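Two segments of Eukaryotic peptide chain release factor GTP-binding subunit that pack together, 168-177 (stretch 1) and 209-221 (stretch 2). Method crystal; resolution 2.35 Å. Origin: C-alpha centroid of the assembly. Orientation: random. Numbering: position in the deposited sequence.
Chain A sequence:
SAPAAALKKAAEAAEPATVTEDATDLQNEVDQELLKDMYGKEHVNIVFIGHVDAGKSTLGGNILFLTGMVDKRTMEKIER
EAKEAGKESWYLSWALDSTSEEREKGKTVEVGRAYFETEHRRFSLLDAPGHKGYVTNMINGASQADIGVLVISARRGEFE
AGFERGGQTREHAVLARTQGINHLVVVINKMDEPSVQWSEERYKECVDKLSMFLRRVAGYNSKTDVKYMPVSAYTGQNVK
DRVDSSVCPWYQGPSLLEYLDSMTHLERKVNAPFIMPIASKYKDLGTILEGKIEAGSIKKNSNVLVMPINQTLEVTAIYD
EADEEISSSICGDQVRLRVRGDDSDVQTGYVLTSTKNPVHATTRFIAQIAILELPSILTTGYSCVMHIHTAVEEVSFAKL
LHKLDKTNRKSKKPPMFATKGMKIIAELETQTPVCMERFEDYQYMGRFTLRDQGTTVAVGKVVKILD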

ATOM      1  N   GLN A 168       9.654 -16.408  25.504  1.00 35.33           N
ATOM      2  CA  GLN A 168       9.475 -16.698  24.082  1.00 35.09           C
ATOM      3  C   GLN A 168       9.824 -15.529  23.171  1.00 34.48           C
ATOM      4  O   GLN A 168       9.861 -15.692  21.962  1.00 34.83           O
ATOM      5  CB  GLN A 168       8.040 -17.158  23.809  1.00 35.07           C
ATOM      6  CG  GLN A 168       7.857 -18.657  23.992  1.00 36.09           C
ATOM      7  CD  GLN A 168       6.412 -19.107  23.878  1.00 37.13           C
ATOM      8  OE1 GLN A 168       5.586 -18.441  23.248  1.00 37.91           O
ATOM      9  NE2 GLN A 168       6.107 -20.250  24.481  1.00 37.85           N
ATOM     10  N   THR A 169      10.084 -14.360  23.738  1.00 33.82           N
ATOM     11  CA  THR A 169      10.264 -13.148  22.943  1.00 33.29           C
ATOM     12  C   THR A 169      11.426 -13.222  21.943  1.00 33.31           C
ATOM     13  O   THR A 169      11.351 -12.631  20.871  1.00 33.23           O
ATOM     14  CB  THR A 169      10.428 -11.937  23.873  1.00 32.93           C
ATOM     15  OG1 THR A 169       9.240 -11.775  24.644  1.00 30.93           O
ATOM     16  CG2 THR A 169      10.550 -10.627  23.077  1.00 32.47           C
ATOM     17  N   ARG A 170      12.489 -13.935  22.297  1.00 33.59           N
ATOM     18  CA  ARG A 170      13.602 -14.152  21.383  1.00 34.01           C
ATOM     19  C   ARG A 170      13.091 -14.912  20.169  1.00 34.26           C
ATOM     20  O   ARG A 170      13.252 -14.478  19.035  1.00 34.49           O
ATOM     21  CB  ARG A 170      14.719 -14.945  22.051  1.00 34.04           C
ATOM     22  CG  ARG A 170      15.796 -15.405  21.085  1.00 35.32           C
ATOM     23  CD  ARG A 170      17.112 -15.734  21.729  1.00 36.52           C
ATOM     24  NE  ARG A 170      18.232 -15.432  20.837  1.00 38.81           N
ATOM     25  CZ  ARG A 170      19.477 -15.132  21.239  1.00 41.05           C
ATOM     26  NH1 ARG A 170      19.796 -15.087  22.538  1.00 41.56           N
ATOM     27  NH2 ARG A 170      20.420 -14.879  20.332  1.00 42.06           N
ATOM     28  N   GLU A 171      12.456 -16.043  20.430  1.00 34.70           N
ATOM     29  CA  GLU A 171      11.893 -16.887  19.389  1.00 35.34           C
ATOM     30  C   GLU A 171      10.867 -16.119  18.538  1.00 35.12           C
ATOM     31  O   GLU A 171      10.781 -16.330  17.331  1.00 34.85           O
ATOM     32  CB  GLU A 171      11.285 -18.135  20.023  1.00 35.78           C
ATOM     33  CG  GLU A 171      10.367 -18.946  19.123  1.00 37.85           C
ATOM     34  CD  GLU A 171       9.872 -20.208  19.810  1.00 40.21           C
ATOM     35  OE1 GLU A 171      10.730 -21.061  20.160  1.00 40.53           O
ATOM     36  OE2 GLU A 171       8.633 -20.331  20.011  1.00 42.07           O
ATOM     37  N   HIS A 172      10.132 -15.203  19.159  1.00 34.90           N
ATOM     38  CA  HIS A 172       9.155 -14.399  18.440  1.00 35.01           C
ATOM     39  C   HIS A 172       9.804 -13.420  17.476  1.00 35.36           C
ATOM     40  O   HIS A 172       9.306 -13.229  16.366  1.00 35.53           O
ATOM     41  CB  HIS A 172       8.247 -13.661  19.413  1.00 34.77           C
ATOM     42  CG  HIS A 172       7.291 -14.561  20.127  1.00 34.94           C
ATOM     43  ND1 HIS A 172       6.483 -14.132  21.157  1.00 34.90           N
ATOM     44  CD2 HIS A 172       7.029 -15.879  19.967  1.00 33.70           C
ATOM     45  CE1 HIS A 172       5.762 -15.145  21.594  1.00 33.92           C
ATOM     46  NE2 HIS A 172       6.077 -16.215  20.893  1.00 33.85           N
ATOM     47  N   ALA A 173      10.904 -12.799  17.886  1.00 35.66           N
ATOM     48  CA  ALA A 173      11.618 -11.886  16.999  1.00 36.21           C
ATOM     49  C   ALA A 173      12.298 -12.664  15.872  1.00 36.46           C
ATOM     50  O   ALA A 173      12.289 -12.227  14.721  1.00 36.65           O
ATOM     51  CB  ALA A 173      12.633 -11.064  17.771  1.00 36.31           C
ATOM     52  N   VAL A 174      12.870 -13.818  16.196  1.00 36.75           N
ATOM     53  CA  VAL A 174      13.429 -14.695  15.169  1.00 37.49           C
ATOM     54  C   VAL A 174      12.331 -15.129  14.176  1.00 38.05           C
ATOM     55  O   VAL A 174      12.577 -15.233  12.968  1.00 38.33           O
ATOM     56  CB  VAL A 174      14.096 -15.922  15.793  1.00 37.58           C
ATOM     57  CG1 VAL A 174      14.403 -16.993  14.739  1.00 37.50           C
ATOM     58  CG2 VAL A 174      15.375 -15.501  16.522  1.00 38.15           C
ATOM     59  N   LEU A 175      11.121 -15.340  14.680  1.00 38.13           N
ATOM     60  CA  LEU A 175      10.003 -15.717  13.831  1.00 38.35           C
ATOM     61  C   LEU A 175       9.651 -14.589  12.869  1.00 38.11           C
ATOM     62  O   LEU A 175       9.424 -14.839  11.697  1.00 38.56           O
ATOM     63  CB  LEU A 175       8.789 -16.107  14.675  1.00 38.51           C
ATOM     64  CG  LEU A 175       7.608 -16.735  13.934  1.00 39.34           C
ATOM     65  CD1 LEU A 175       8.020 -18.021  13.241  1.00 39.61           C
ATOM     66  CD2 LEU A 175       6.461 -16.992  14.913  1.00 39.70           C
ATOM     67  N   ALA A 176       9.626 -13.351  13.352  1.00 37.69           N
ATOM     68  CA  ALA A 176       9.306 -12.220  12.497  1.00 37.51           C
ATOM     69  C   ALA A 176      10.328 -12.072  11.362  1.00 37.79           C
ATOM     70  O   ALA A 176       9.964 -11.795  10.222  1.00 37.94           O
ATOM     71  CB  ALA A 176       9.237 -10.949  13.302  1.00 37.45           C
ATOM     72  N   ARG A 177      11.604 -12.266  11.685  1.00 37.76           N
ATOM     73  CA  ARG A 177      12.670 -12.218  10.697  1.00 37.51           C
ATOM     74  C   ARG A 177      12.507 -13.363   9.686  1.00 37.44           C
ATOM     75  O   ARG A 177      12.587 -13.141   8.476  1.00 37.61           O
ATOM     76  CB  ARG A 177      14.051 -12.255  11.385  1.00 37.46           C
ATOM     77  CG  ARG A 177      15.157 -11.457  10.692  1.00 38.02           C
ATOM     78  CD  ARG A 177      14.814  -9.983  10.326  1.00 38.29           C
ATOM     79  NE  ARG A 177      15.649  -9.037  11.041  1.00 38.11           N
ATOM     80  CZ  ARG A 177      15.750  -7.728  10.765  1.00 40.24           C
ATOM     81  NH1 ARG A 177      15.048  -7.144   9.793  1.00 40.12           N
ATOM     82  NH2 ARG A 177      16.561  -6.978  11.494  1.00 41.52           N
ATOM     83  N   LYS A 209      13.938  -1.418  26.329  1.00 31.13           N
ATOM     84  CA  LYS A 209      14.365  -2.790  26.522  1.00 31.25           C
ATOM     85  C   LYS A 209      14.152  -3.594  25.251  1.00 31.22           C
ATOM     86  O   LYS A 209      15.021  -4.364  24.856  1.00 31.01           O
ATOM     87  CB  LYS A 209      13.601  -3.422  27.692  1.00 31.51           C
ATOM     88  CG  LYS A 209      13.934  -4.886  27.976  1.00 32.87           C
ATOM     89  CD  LYS A 209      15.350  -5.063  28.495  1.00 35.05           C
ATOM     90  CE  LYS A 209      15.973  -6.392  28.055  1.00 37.23           C
ATOM     91  NZ  LYS A 209      15.535  -7.528  28.913  1.00 38.38           N
ATOM     92  N   LEU A 210      13.001  -3.412  24.602  1.00 30.96           N
ATOM     93  CA  LEU A 210      12.702  -4.160  23.387  1.00 31.11           C
ATOM     94  C   LEU A 210      13.685  -3.755  22.278  1.00 31.11           C
ATOM     95  O   LEU A 210      14.166  -4.587  21.513  1.00 30.69           O
ATOM     96  CB  LEU A 210      11.259  -3.938  22.937  1.00 30.98           C
ATOM     97  CG  LEU A 210      10.245  -4.905  23.532  1.00 31.46           C
ATOM     98  CD1 LEU A 210       8.876  -4.284  23.521  1.00 31.44           C
ATOM     99  CD2 LEU A 210      10.223  -6.210  22.766  1.00 32.55           C
ATOM    100  N   SER A 211      13.998  -2.470  22.235  1.00 31.08           N
ATOM    101  CA  SER A 211      14.904  -1.920  21.243  1.00 31.16           C
ATOM    102  C   SER A 211      16.301  -2.542  21.349  1.00 30.42           C
ATOM    103  O   SER A 211      16.882  -2.960  20.359  1.00 30.27           O
ATOM    104  CB  SER A 211      14.971  -0.406  21.419  1.00 31.06           C
ATOM    105  OG  SER A 211      15.797   0.149  20.432  1.00 32.69           O
ATOM    106  N   MET A 212      16.832  -2.625  22.558  1.00 30.10           N
ATOM    107  CA  MET A 212      18.119  -3.287  22.764  1.00 29.95           C
ATOM    108  C   MET A 212      18.043  -4.787  22.422  1.00 29.67           C
ATOM    109  O   MET A 212      18.907  -5.314  21.734  1.00 29.76           O
ATOM    110  CB  MET A 212      18.602  -3.073  24.193  1.00 29.65           C
ATOM    111  CG  MET A 212      18.924  -1.614  24.510  1.00 30.17           C
ATOM    112  SD  MET A 212      20.142  -0.869  23.387  1.00 28.81           S
ATOM    113  CE  MET A 212      21.583  -1.142  24.300  1.00 28.96           C
ATOM    114  N   PHE A 213      16.972  -5.446  22.844  1.00 29.32           N
ATOM    115  CA  PHE A 213      16.870  -6.894  22.739  1.00 29.02           C
ATOM    116  C   PHE A 213      16.656  -7.342  21.295  1.00 28.87           C
ATOM    117  O   PHE A 213      17.261  -8.307  20.855  1.00 27.76           O
ATOM    118  CB  PHE A 213      15.749  -7.389  23.665  1.00 29.12           C
ATOM    119  CG  PHE A 213      15.504  -8.876  23.625  1.00 28.30           C
ATOM    120  CD1 PHE A 213      16.158  -9.717  24.496  1.00 28.22           C
ATOM    121  CD2 PHE A 213      14.573  -9.417  22.746  1.00 28.38           C
ATOM    122  CE1 PHE A 213      15.916 -11.086  24.480  1.00 28.27           C
ATOM    123  CE2 PHE A 213      14.330 -10.778  22.723  1.00 28.25           C
ATOM    124  CZ  PHE A 213      15.007 -11.612  23.593  1.00 27.90           C
ATOM    125  N   LEU A 214      15.807  -6.623  20.566  1.00 29.54           N
ATOM    126  CA  LEU A 214      15.445  -6.989  19.195  1.00 29.97           C
ATOM    127  C   LEU A 214      16.628  -6.829  18.250  1.00 30.37           C
ATOM    128  O   LEU A 214      16.823  -7.632  17.342  1.00 30.40           O
ATOM    129  CB  LEU A 214      14.274  -6.148  18.702  1.00 30.10           C
ATOM    130  CG  LEU A 214      12.915  -6.511  19.306  1.00 31.19           C
ATOM    131  CD1 LEU A 214      11.874  -5.475  18.884  1.00 32.35           C
ATOM    132  CD2 LEU A 214      12.464  -7.906  18.891  1.00 31.83           C
ATOM    133  N   ARG A 215      17.421  -5.791  18.475  1.00 30.89           N
ATOM    134  CA  ARG A 215      18.695  -5.644  17.785  1.00 31.22           C
ATOM    135  C   ARG A 215      19.633  -6.811  18.120  1.00 30.74           C
ATOM    136  O   ARG A 215      20.246  -7.392  17.231  1.00 30.84           O
ATOM    137  CB  ARG A 215      19.353  -4.303  18.150  1.00 31.30           C
ATOM    138  CG  ARG A 215      20.736  -4.063  17.505  1.00 33.34           C
ATOM    139  CD  ARG A 215      20.725  -4.053  15.975  1.00 35.53           C
ATOM    140  NE  ARG A 215      22.083  -3.978  15.426  1.00 38.00           N
ATOM    141  CZ  ARG A 215      22.379  -3.923  14.122  1.00 38.74           C
ATOM    142  NH1 ARG A 215      21.425  -3.953  13.206  1.00 38.73           N
ATOM    143  NH2 ARG A 215      23.643  -3.849  13.731  1.00 39.72           N
ATOM    144  N   ARG A 216      19.749  -7.161  19.391  1.00 30.25           N
ATOM    145  CA  ARG A 216      20.690  -8.202  19.772  1.00 30.19           C
ATOM    146  C   ARG A 216      20.338  -9.546  19.151  1.00 29.75           C
ATOM    147  O   ARG A 216      21.197 -10.219  18.595  1.00 29.41           O
ATOM    148  CB  ARG A 216      20.780  -8.343  21.290  1.00 30.21           C
ATOM    149  CG  ARG A 216      21.798  -9.377  21.727  1.00 31.74           C
ATOM    150  CD  ARG A 216      22.098  -9.384  23.218  1.00 34.76           C
ATOM    151  NE  ARG A 216      21.398 -10.478  23.878  1.00 37.56           N
ATOM    152  CZ  ARG A 216      20.288 -10.356  24.603  1.00 40.81           C
ATOM    153  NH1 ARG A 216      19.721  -9.166  24.812  1.00 43.02           N
ATOM    154  NH2 ARG A 216      19.742 -11.439  25.145  1.00 41.71           N
ATOM    155  N   VAL A 217      19.081  -9.944  19.256  1.00 29.74           N
ATOM    156  CA  VAL A 217      18.708 -11.307  18.908  1.00 30.01           C
ATOM    157  C   VAL A 217      18.286 -11.430  17.451  1.00 30.49           C
ATOM    158  O   VAL A 217      18.242 -12.529  16.920  1.00 30.54           O
ATOM    159  CB  VAL A 217      17.605 -11.852  19.834  1.00 29.89           C
ATOM    160  CG1 VAL A 217      17.979 -11.626  21.297  1.00 29.48           C
ATOM    161  CG2 VAL A 217      16.242 -11.229  19.519  1.00 30.10           C
ATOM    162  N   ALA A 218      17.993 -10.310  16.803  1.00 31.06           N
ATOM    163  CA  ALA A 218      17.462 -10.351  15.443  1.00 31.84           C
ATOM    164  C   ALA A 218      17.833  -9.178  14.546  1.00 32.16           C
ATOM    165  O   ALA A 218      17.312  -9.065  13.469  1.00 32.55           O
ATOM    166  CB  ALA A 218      15.941 -10.521  15.479  1.00 31.75           C
ATOM    167  N   GLY A 219      18.744  -8.322  14.973  1.00 32.93           N
ATOM    168  CA  GLY A 219      19.297  -7.306  14.099  1.00 33.45           C
ATOM    169  C   GLY A 219      18.456  -6.073  13.822  1.00 33.93           C
ATOM    170  O   GLY A 219      18.952  -5.163  13.169  1.00 33.61           O
ATOM    171  N   TYR A 220      17.221  -6.013  14.320  1.00 34.32           N
ATOM    172  CA  TYR A 220      16.367  -4.839  14.091  1.00 35.03           C
ATOM    173  C   TYR A 220      17.007  -3.566  14.646  1.00 35.93           C
ATOM    174  O   TYR A 220      17.284  -3.485  15.832  1.00 35.93           O
ATOM    175  CB  TYR A 220      14.981  -5.019  14.716  1.00 34.60           C
ATOM    176  CG  TYR A 220      14.160  -6.093  14.072  1.00 34.26           C
ATOM    177  CD1 TYR A 220      13.996  -7.329  14.675  1.00 33.68           C
ATOM    178  CD2 TYR A 220      13.551  -5.880  12.835  1.00 35.69           C
ATOM    179  CE1 TYR A 220      13.241  -8.335  14.060  1.00 34.95           C
ATOM    180  CE2 TYR A 220      12.786  -6.872  12.215  1.00 34.37           C
ATOM    181  CZ  TYR A 220      12.633  -8.095  12.831  1.00 34.30           C
ATOM    182  OH  TYR A 220      11.880  -9.079  12.227  1.00 32.83           O
ATOM    183  N   ASN A 221      17.258  -2.597  13.767  1.00 37.14           N
ATOM    184  CA  ASN A 221      17.673  -1.244  14.155  1.00 38.51           C
ATOM    185  C   ASN A 221      16.402  -0.444  14.427  1.00 39.13           C
ATOM    186  O   ASN A 221      15.584  -0.250  13.524  1.00 39.55           O
ATOM    187  CB  ASN A 221      18.503  -0.605  13.026  1.00 38.71           C
ATOM    188  CG  ASN A 221      18.798   0.876  13.252  1.00 40.58           C
ATOM    189  OD1 ASN A 221      19.956   1.296  13.202  1.00 44.98           O
ATOM    190  ND2 ASN A 221      17.760   1.675  13.471  1.00 42.55           N
TER
HETATM  191  O   HOH W   1      19.048 -14.804  17.754  1.00 52.75           O

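Helix 169-177 packs against helix 209-218 and the turn that follows it, the two axes passing 9.3 Å apart at 63°. Three long side chains, Arg177, Tyr220 and Arg170, cover the most surface, and between them lies a small apolar centre.

Arg177 reaches toward the C-terminal end of the second helix, where backbone carbonyls no longer have a following helical turn to bond to. Its NE and NH2 both donate to Ala218 O, at 2.9 Å from NE and 3.0 Å from NH2, so the carbonyl lies near the guanidinium plane and takes a forked pair of bonds. Arginine suits this place because its donors lie along the edge of a flat group whose faces remain free. One of those faces rests on the ring of Tyr220: the centres are 3.6 Å apart and the planes are inclined by just 14°, while Arg177 CZ stands 3.6 Å from the centroid of the Tyr220 ring, over its face. The arrangement is thus both a stack and a cation-pi interaction, with the positive charge set over the electron-rich ring. The chain reaches Tyr220 through Gly219, whose positive phi is easiest for glycine. Arg215 NH1 bonds to Gly219 O at 2.8 Å, a further tie within the second stretch.

Tyr220 also meets the first helix with the far end of its side chain. Its OH lies 3.4 Å from Ala176 CB, a small side chain that lets the phenol come close to the helix; the hydroxyl is hydrogen-bonded elsewhere in the structure.

Arg170, nearly a full helical turn before Ala173, works differently. Its CB lies 3.7 Å from Phe213 CZ, at the edge of that ring, and its guanidinium places one face over Val217, with Arg170 NE 3.8 Å from Val217 CB. A long arginine can cover apolar neighbours in this way while its charged end stays exposed. Water 1 joins it to the opposing helix: it accepts from Arg170 NH2 at 2.9 Å and donates to Val217 O at 2.6 Å. The charge has no acidic partner across the contact; instead Arg170 NH1 comes within 4.5 Å of Arg216 NH2, a like-charged approach.

Between the two arginines, Ala173 points toward the second stretch. Its CB is 3.4 Å from Leu214 CD2, 4.0 Å from Val217 CG2 and 4.1 Å from Ala218 CB. At so close a contact, a single methyl fills the space available between the backbone and these neighbours.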